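Local coordinates for protein 3-HSA hydroxylase, oxygenase (Rhodococcus sp., PDB 2RFQ) that hydroxylates the phenolic ring of the seco-steroid 3-HSA at the ortho position, using reduced flavin and dioxygen, during cholesterol breakdown, at residues 25-30 against 355-360; 63-68 against 303-308; 143-148 against 176-181. All coordinates share one frame; numbering follows the deposited sequence. Where two conformers were deposited one is given.

Contacts 1 and 2 each join the N-terminal helical part of the chain to its C-terminal helices, 27-33 to 354-365 in one and 65-76 to 277-309 in the other. Their centres lie 31 Å apart, on opposite sides of the chain's centre. Contact 3 lies in the strand-rich middle of the chain, within the loops closed by contacts 1 and 2. The chemistry follows the place: contact 1 is largely buried and polar, built on an arginine and a glutamine; contact 2 is only partly buried and rests a proline on a tyrosine ring; contact 3, again mostly buried, mixes apolar touch with a water bridge. Contacts 1 and 3 each meet a 1PS molecule.

Contact 1: 25-30 against 355-360; sequences ERAQET and LQRFWR. With 1PS (3-pyridinium-1-ylpropane-1-sulfonate), chain E.
The amide oxygen OE1 of Q28 is gripped from two directions. R357 NH2 donates to it at 2.6 Å along an almost straight N-H...O line (176°), and a water donates to it at 2.9 Å. The oxygen lies in the guanidinium plane of R357, at its edge, while NH2 is tilted somewhat from the plane of the amide; the two flat groups stand 52° apart. Q28 reaches this point because its chain folds at chi2 (57°), which swings the amide in toward the arginine although its CB sets out past the other helix. R357 comes from the opposite helix with CG anti to its backbone N, and its chain turns at chi3. The start of helix 27-33 lies over one face of its guanidinium, with the backbone of A27 and Q28 above the plane and A27 CB 3.6 Å from R357 NH1. E31 adds a salt bridge to R357 NE, so the buried positive charge is probably well compensated, and the guanidinium is held against rotation by bonds at NE and NH2.

The water carries the link on to Q356, whose NE2 donates to it at 2.7 Å. At the other end of that amide, R360 turns side-on and gives both NE and NH2 to Q356 OE1, from one face of the amide plane. One turn of helix thus orders its own polar side chains. E31 also pairs with R360 NH1, tying both arginines to helix 27-33.

L355, near the N-terminal end of helix 354-365, donates its backbone N to O3 of a bound 1PS at 3.0 Å. This helix packs against helices 233-266 and 316-344, characteristic of the acyl-CoA dehydrogenase-like C-terminal bundle, and W359 stacks on W359 of the second subunit; helix 27-33 of the N-terminal part closes the side where R357 emerges.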
# COMPACT_ATOMS: atom_id res chain seq x y z
N GLU A 25 29.17 -8.72 -15.86
CA GLU A 25 30.50 -8.16 -15.60
C GLU A 25 30.65 -6.78 -16.22
O GLU A 25 31.36 -5.93 -15.68
CB GLU A 25 31.58 -9.09 -16.11
CG GLU A 25 31.69 -10.36 -15.31
CD GLU A 25 32.66 -11.36 -15.90
OE1 GLU A 25 33.02 -11.23 -17.08
OE2 GLU A 25 33.06 -12.29 -15.16
N ARG A 26 29.97 -6.55 -17.35
CA ARG A 26 30.10 -5.30 -18.07
C ARG A 26 29.10 -4.24 -17.64
O ARG A 26 29.12 -3.13 -18.18
CB ARG A 26 29.91 -5.53 -19.57
CG ARG A 26 30.94 -6.44 -20.19
CD ARG A 26 30.73 -6.42 -21.67
NE ARG A 26 31.88 -7.02 -22.35
CZ ARG A 26 31.81 -7.67 -23.50
NH1 ARG A 26 30.66 -7.79 -24.15
NH2 ARG A 26 32.92 -8.19 -24.03
N ALA A 27 28.19 -4.59 -16.72
CA ALA A 27 27.10 -3.64 -16.39
C ALA A 27 27.60 -2.25 -15.95
O ALA A 27 27.01 -1.24 -16.37
CB ALA A 27 26.14 -4.24 -15.38
N GLN A 28 28.65 -2.16 -15.11
CA GLN A 28 29.09 -0.81 -14.69
C GLN A 28 29.70 -0.07 -15.86
O GLN A 28 29.45 1.11 -16.05
CB GLN A 28 30.06 -0.78 -13.48
CG GLN A 28 30.26 0.69 -12.97
CD GLN A 28 28.92 1.40 -12.58
OE1 GLN A 28 28.09 0.83 -11.90
NE2 GLN A 28 28.75 2.65 -12.99
N GLU A 29 30.52 -0.76 -16.65
CA GLU A 29 31.12 -0.13 -17.81
C GLU A 29 30.04 0.40 -18.77
O GLU A 29 30.14 1.51 -19.31
CB GLU A 29 32.06 -1.10 -18.53
CG GLU A 29 32.83 -0.42 -19.66
CD GLU A 29 34.04 -1.23 -20.13
OE1 GLU A 29 34.74 -1.80 -19.28
OE2 GLU A 29 34.30 -1.20 -21.35
N THR A 30 29.01 -0.41 -18.98
CA THR A 30 27.91 -0.02 -19.85
C THR A 30 27.25 1.26 -19.32
O THR A 30 26.97 2.18 -20.09
CB THR A 30 26.89 -1.18 -19.92
OG1 THR A 30 27.55 -2.28 -20.55
CG2 THR A 30 25.64 -0.77 -20.73
N LEU A 355 22.28 -4.02 -7.21
CA LEU A 355 20.89 -3.81 -6.82
C LEU A 355 20.46 -2.35 -7.00
O LEU A 355 19.33 -2.08 -7.51
CB LEU A 355 20.64 -4.32 -5.41
CG LEU A 355 19.26 -4.15 -4.81
CD1 LEU A 355 18.17 -4.87 -5.62
CD2 LEU A 355 19.27 -4.70 -3.36
N GLN A 356 21.31 -1.39 -6.59
CA GLN A 356 20.98 0.03 -6.78
C GLN A 356 20.85 0.36 -8.28
O GLN A 356 20.09 1.26 -8.65
CB GLN A 356 21.97 0.97 -6.08
CG GLN A 356 23.42 0.74 -6.46
CD GLN A 356 23.87 1.54 -7.70
OE1 GLN A 356 23.43 2.67 -7.91
NE2 GLN A 356 24.81 0.97 -8.48
N ARG A 357 21.62 -0.34 -9.12
CA ARG A 357 21.52 -0.14 -10.58
C ARG A 357 20.17 -0.62 -11.12
O ARG A 357 19.53 0.10 -11.88
CB ARG A 357 22.67 -0.82 -11.31
CG ARG A 357 22.82 -0.29 -12.74
CD ARG A 357 23.86 -1.07 -13.49
NE ARG A 357 25.17 -0.89 -12.89
CZ ARG A 357 25.84 -1.84 -12.24
NH1 ARG A 357 25.34 -3.06 -12.11
NH2 ARG A 357 27.04 -1.56 -11.73
N PHE A 358 19.75 -1.84 -10.74
CA PHE A 358 18.44 -2.33 -11.17
C PHE A 358 17.34 -1.39 -10.70
O PHE A 358 16.36 -1.16 -11.40
CB PHE A 358 18.20 -3.72 -10.60
CG PHE A 358 18.98 -4.82 -11.31
CD1 PHE A 358 18.83 -5.05 -12.69
CD2 PHE A 358 19.80 -5.67 -10.57
CE1 PHE A 358 19.52 -6.10 -13.32
CE2 PHE A 358 20.52 -6.71 -11.18
CZ PHE A 358 20.36 -6.94 -12.57
N TRP A 359 17.53 -0.85 -9.49
CA TRP A 359 16.56 0.09 -8.89
C TRP A 359 16.43 1.34 -9.75
O TRP A 359 15.33 1.69 -10.18
CB TRP A 359 17.00 0.40 -7.44
CG TRP A 359 16.14 1.37 -6.68
CD1 TRP A 359 14.83 1.22 -6.29
CD2 TRP A 359 16.55 2.66 -6.24
NE1 TRP A 359 14.40 2.36 -5.61
CE2 TRP A 359 15.44 3.25 -5.57
CE3 TRP A 359 17.75 3.38 -6.34
CZ2 TRP A 359 15.52 4.53 -4.97
CZ3 TRP A 359 17.82 4.66 -5.75
CH2 TRP A 359 16.71 5.22 -5.11
N ARG A 360 17.55 2.00 -10.05
CA ARG A 360 17.50 3.21 -10.89
C ARG A 360 17.01 2.90 -12.29
O ARG A 360 16.20 3.65 -12.87
CB ARG A 360 18.87 3.86 -10.96
CG ARG A 360 19.24 4.53 -9.62
CD ARG A 360 20.61 5.21 -9.70
NE ARG A 360 21.71 4.23 -9.82
CZ ARG A 360 22.35 3.93 -10.95
NH1 ARG A 360 22.03 4.51 -12.11
NH2 ARG A 360 23.33 3.03 -10.92
N1 1PS E . 27.63 -4.94 -1.92
C1 1PS E . 28.02 -3.72 -1.46
C2 1PS E . 29.35 -3.31 -1.57
C3 1PS E . 28.51 -5.78 -2.49
C4 1PS E . 29.86 -5.42 -2.62
C5 1PS E . 30.27 -4.16 -2.16
C6 1PS E . 26.22 -5.36 -1.79
C7 1PS E . 25.30 -4.58 -2.72
C8 1PS E . 23.88 -5.15 -2.70
S1 1PS E . 23.65 -6.33 -3.88
O1 1PS E . 22.33 -6.94 -3.55
O2 1PS E . 24.70 -7.38 -3.82
O3 1PS E . 23.72 -5.68 -5.22
O HOH W 1 26.43 2.34 -10.12

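Contact 2: 63-68 against 303-308; sequences ADPVLF and DEYALL
P65 sits squarely on the ring of Y305, and this is the tight half of the contact. Its CD lies 3.4 Å from the centroid of the Y305 ring and only 12° off the ring normal, a CH-pi contact over the face. Being bonded to the ring nitrogen of the proline, this carbon should carry slightly polarised hydrogens, which suits it to a pi cloud. P65 CG follows at 3.9 Å from Y305 CG, farther toward the root of the side chain. Y305 lays its ring under the proline by setting CG anti to its own backbone N (chi1 -173°), which sends the ring out from its helix toward the loop.

This is where a loop turns into helix 65-76, and D64 is the N-cap. Its OD1 accepts from V66 N at 3.0 Å, a capping bond that meets the oxygen from above the carboxylate plane, so the same side chain that borders the tyrosine also holds the first turn. P65 occupies the first position of that helix, where its missing N-H costs no helical hydrogen bond. In this acyl-CoA dehydrogenase-like fold, the N-terminal helical domain rests here on a long helix of the C-terminal bundle, 277-309, close to the end of that helix. P65 and V66 also touch V301 one turn earlier, which continues the apolar seam.

The D64 side is looser and partly exposed. Its carboxylate approaches the ring obliquely, the two planes 29° apart, with OD1 3.7 Å from Y305 CD2. Farther out, the Y305 hydroxyl passes the backbone at van der Waals range, OH lying 3.9 Å from D64 CA.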
# COMPACT_ATOMS: atom_id res chain seq x y z
N ALA A 63 9.21 -16.23 -34.37
CA ALA A 63 9.00 -17.11 -33.23
C ALA A 63 7.68 -16.85 -32.52
O ALA A 63 7.10 -15.78 -32.66
CB ALA A 63 10.15 -16.93 -32.23
N ASP A 64 7.24 -17.85 -31.76
CA ASP A 64 6.27 -17.65 -30.66
C ASP A 64 6.72 -16.41 -29.86
O ASP A 64 7.85 -16.34 -29.39
CB ASP A 64 6.35 -18.92 -29.79
CG ASP A 64 5.35 -18.95 -28.64
OD1 ASP A 64 4.90 -17.88 -28.16
OD2 ASP A 64 5.04 -20.07 -28.22
N PRO A 65 5.84 -15.40 -29.72
CA PRO A 65 6.26 -14.17 -29.03
C PRO A 65 6.66 -14.39 -27.59
O PRO A 65 7.46 -13.61 -27.07
CB PRO A 65 5.04 -13.22 -29.17
CG PRO A 65 3.88 -14.16 -29.45
CD PRO A 65 4.46 -15.33 -30.22
N VAL A 66 6.15 -15.45 -26.95
CA VAL A 66 6.56 -15.74 -25.57
C VAL A 66 8.05 -16.07 -25.53
O VAL A 66 8.75 -15.72 -24.59
CB VAL A 66 5.70 -16.81 -24.88
CG1 VAL A 66 6.27 -17.13 -23.48
CG2 VAL A 66 4.25 -16.30 -24.75
N LEU A 67 8.55 -16.76 -26.55
CA LEU A 67 9.99 -17.04 -26.60
C LEU A 67 10.78 -15.73 -26.64
O LEU A 67 11.76 -15.57 -25.92
CB LEU A 67 10.31 -17.92 -27.82
CG LEU A 67 11.82 -18.10 -28.10
CD1 LEU A 67 12.59 -18.74 -26.97
CD2 LEU A 67 12.02 -18.91 -29.37
N PHE A 68 10.33 -14.78 -27.47
CA PHE A 68 11.01 -13.50 -27.58
C PHE A 68 11.02 -12.77 -26.23
O PHE A 68 12.10 -12.31 -25.77
CB PHE A 68 10.34 -12.60 -28.64
CG PHE A 68 10.95 -11.23 -28.71
CD1 PHE A 68 12.17 -11.03 -29.34
CD2 PHE A 68 10.30 -10.13 -28.12
CE1 PHE A 68 12.75 -9.75 -29.40
CE2 PHE A 68 10.89 -8.86 -28.15
CZ PHE A 68 12.11 -8.67 -28.80
N ASP A 303 -2.11 -16.30 -24.72
CA ASP A 303 -3.53 -16.43 -25.05
C ASP A 303 -3.84 -15.78 -26.39
O ASP A 303 -4.54 -16.37 -27.23
CB ASP A 303 -4.39 -15.84 -23.94
CG ASP A 303 -4.40 -16.70 -22.68
OD1 ASP A 303 -3.77 -17.78 -22.65
OD2 ASP A 303 -5.09 -16.30 -21.73
N GLU A 304 -3.31 -14.58 -26.62
CA GLU A 304 -3.52 -13.94 -27.92
C GLU A 304 -2.96 -14.82 -29.04
O GLU A 304 -3.62 -15.07 -30.05
CB GLU A 304 -2.89 -12.55 -27.97
CG GLU A 304 -3.43 -11.55 -26.92
CD GLU A 304 -2.87 -10.16 -27.07
OE1 GLU A 304 -1.96 -9.96 -27.89
OE2 GLU A 304 -3.34 -9.26 -26.33
N TYR A 305 -1.74 -15.30 -28.84
CA TYR A 305 -1.02 -16.06 -29.88
C TYR A 305 -1.73 -17.37 -30.18
O TYR A 305 -1.86 -17.77 -31.34
CB TYR A 305 0.42 -16.32 -29.44
CG TYR A 305 1.29 -16.93 -30.50
CD1 TYR A 305 1.52 -16.26 -31.73
CD2 TYR A 305 1.90 -18.18 -30.29
CE1 TYR A 305 2.34 -16.83 -32.72
CE2 TYR A 305 2.72 -18.74 -31.26
CZ TYR A 305 2.94 -18.07 -32.46
OH TYR A 305 3.75 -18.65 -33.41
N ALA A 306 -2.21 -18.03 -29.12
CA ALA A 306 -2.95 -19.30 -29.32
C ALA A 306 -4.18 -19.10 -30.19
O ALA A 306 -4.50 -19.95 -31.04
CB ALA A 306 -3.35 -19.90 -27.98
N LEU A 307 -4.88 -17.98 -29.99
CA LEU A 307 -6.06 -17.71 -30.80
C LEU A 307 -5.66 -17.53 -32.26
O LEU A 307 -6.30 -18.07 -33.15
CB LEU A 307 -6.82 -16.49 -30.26
CG LEU A 307 -7.51 -16.71 -28.92
CD1 LEU A 307 -7.86 -15.36 -28.31
CD2 LEU A 307 -8.78 -17.53 -29.15
N LEU A 308 -4.59 -16.78 -32.51
CA LEU A 308 -4.12 -16.55 -33.86
C LEU A 308 -3.70 -17.85 -34.54
O LEU A 308 -4.02 -18.07 -35.70
CB LEU A 308 -2.96 -15.56 -33.88
CG LEU A 308 -3.39 -14.14 -33.43
CD1 LEU A 308 -2.12 -13.29 -33.29
CD2 LEU A 308 -4.33 -13.54 -34.46

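Contact 3: 143-148 against 176-181; sequences SGCDHA and YRIDDV. With 1PS (3-pyridinium-1-ylpropane-1-sulfonate), chain F.
Apolar contact comes from C145 and I178, whose side chains point toward each other. C145 SG lies 3.8 Å from I178 CG2 and about as far from CD1, the sulfur turned in between its own backbone N and carbonyl carbon (chi1 57°). I178 CD1 reaches past it to the backbone, 3.6 Å from C145 O.

A water bridges the two segments: it donates to C145 O at 2.7 Å and is hydrogen-bonded to Y176 OH at the same distance. Segment 143-148 is part of the loop, with a 3-10 stretch at 145-146, between strands 132-142 and 150-159 of the central beta domain, characteristic of acyl-CoA dehydrogenase-like flavoproteins. It begins at S143, assigned by similarity to the FMN site. Strand 177-179 is paired antiparallel with 193-198.

Among the charged groups, R177 grips D179 side-on, NE to OD1 at 2.8 Å and NH2 to OD2, each oxygen met on its syn side. In the conformer given, D146 OD1 forms a salt bridge with R173, which also bonds the 1PS sulfonate. I178 N donates to O1 of that sulfonate at 2.9 Å, nearly straight at 174°.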
# COMPACT_ATOMS: atom_id res chain seq x y z
N SER A 143 16.48 4.37 -27.99
CA SER A 143 17.35 3.42 -27.30
C SER A 143 18.18 2.61 -28.27
O SER A 143 17.65 2.02 -29.23
CB SER A 143 16.53 2.47 -26.42
OG SER A 143 15.81 3.21 -25.45
N GLY A 144 19.48 2.54 -27.99
CA GLY A 144 20.41 1.77 -28.83
C GLY A 144 20.58 2.29 -30.26
O GLY A 144 21.05 1.56 -31.13
N CYS A 145 20.25 3.56 -30.50
CA CYS A 145 20.29 4.09 -31.87
C CYS A 145 21.69 3.98 -32.54
O CYS A 145 21.77 3.84 -33.76
CB CYS A 145 19.74 5.52 -31.94
SG CYS A 145 20.57 6.70 -30.87
N ASP A 146 22.77 4.03 -31.76
CA ASP A 146 24.11 3.91 -32.36
C ASP A 146 24.32 2.53 -32.99
O ASP A 146 25.16 2.36 -33.89
CB ASP A 146 25.20 4.17 -31.32
CG ASP A 146 26.58 4.32 -31.94
OD1 ASP A 146 26.73 5.08 -32.93
OD2 ASP A 146 27.51 3.67 -31.45
N HIS A 147 23.54 1.55 -32.53
CA HIS A 147 23.71 0.17 -32.96
C HIS A 147 22.82 -0.21 -34.12
O HIS A 147 22.67 -1.39 -34.41
CB HIS A 147 23.46 -0.77 -31.78
CG HIS A 147 24.51 -0.65 -30.72
ND1 HIS A 147 25.83 -1.00 -30.95
CD2 HIS A 147 24.46 -0.19 -29.45
CE1 HIS A 147 26.54 -0.78 -29.86
NE2 HIS A 147 25.73 -0.29 -28.93
N ALA A 148 22.24 0.79 -34.77
CA ALA A 148 21.30 0.55 -35.87
C ALA A 148 21.70 1.39 -37.06
O ALA A 148 22.39 2.40 -36.89
CB ALA A 148 19.86 0.91 -35.42
N TYR A 176 20.00 10.79 -41.39
CA TYR A 176 19.78 11.45 -40.09
C TYR A 176 21.04 11.60 -39.28
O TYR A 176 22.05 10.96 -39.58
CB TYR A 176 18.68 10.77 -39.27
CG TYR A 176 18.86 9.31 -38.91
CD1 TYR A 176 19.70 8.90 -37.86
CD2 TYR A 176 18.13 8.34 -39.59
CE1 TYR A 176 19.81 7.55 -37.51
CE2 TYR A 176 18.23 6.99 -39.26
CZ TYR A 176 19.08 6.59 -38.22
OH TYR A 176 19.16 5.24 -37.94
N ARG A 177 20.98 12.45 -38.26
CA ARG A 177 22.09 12.69 -37.35
C ARG A 177 21.67 12.28 -35.94
O ARG A 177 20.52 12.49 -35.54
CB ARG A 177 22.45 14.18 -37.36
CG ARG A 177 23.67 14.55 -36.57
CD ARG A 177 23.87 16.08 -36.54
NE ARG A 177 23.01 16.78 -35.58
CZ ARG A 177 22.08 17.67 -35.90
NH1 ARG A 177 21.88 18.01 -37.17
NH2 ARG A 177 21.37 18.27 -34.95
N ILE A 178 22.59 11.67 -35.20
CA ILE A 178 22.31 11.32 -33.81
C ILE A 178 23.02 12.33 -32.92
O ILE A 178 24.25 12.52 -33.04
CB ILE A 178 22.78 9.88 -33.48
CG1 ILE A 178 21.94 8.84 -34.24
CG2 ILE A 178 22.68 9.63 -31.99
CD1 ILE A 178 22.48 7.39 -34.17
N ASP A 179 22.24 12.99 -32.04
CA ASP A 179 22.78 13.95 -31.07
C ASP A 179 22.90 13.28 -29.71
O ASP A 179 21.93 12.70 -29.22
CB ASP A 179 21.88 15.18 -30.97
CG ASP A 179 22.08 16.13 -32.13
OD1 ASP A 179 23.03 15.93 -32.93
OD2 ASP A 179 21.28 17.08 -32.25
N ASP A 180 24.10 13.35 -29.12
CA ASP A 180 24.36 12.70 -27.84
C ASP A 180 23.90 13.62 -26.71
O ASP A 180 24.59 14.59 -26.36
CB ASP A 180 25.84 12.36 -27.70
CG ASP A 180 26.17 11.72 -26.39
OD1 ASP A 180 25.24 11.27 -25.69
OD2 ASP A 180 27.38 11.65 -26.05
N VAL A 181 22.72 13.33 -26.18
CA VAL A 181 22.12 14.12 -25.12
C VAL A 181 21.74 13.29 -23.89
O VAL A 181 21.19 13.84 -22.93
CB VAL A 181 20.84 14.86 -25.60
CG1 VAL A 181 21.16 15.77 -26.77
CG2 VAL A 181 19.75 13.85 -25.98
S1 1PS F . 25.52 9.71 -36.99
O1 1PS F . 25.05 11.04 -36.50
O2 1PS F . 25.95 8.86 -35.85
O3 1PS F . 24.49 8.98 -37.80
O HOH W 2 19.73 4.72 -35.38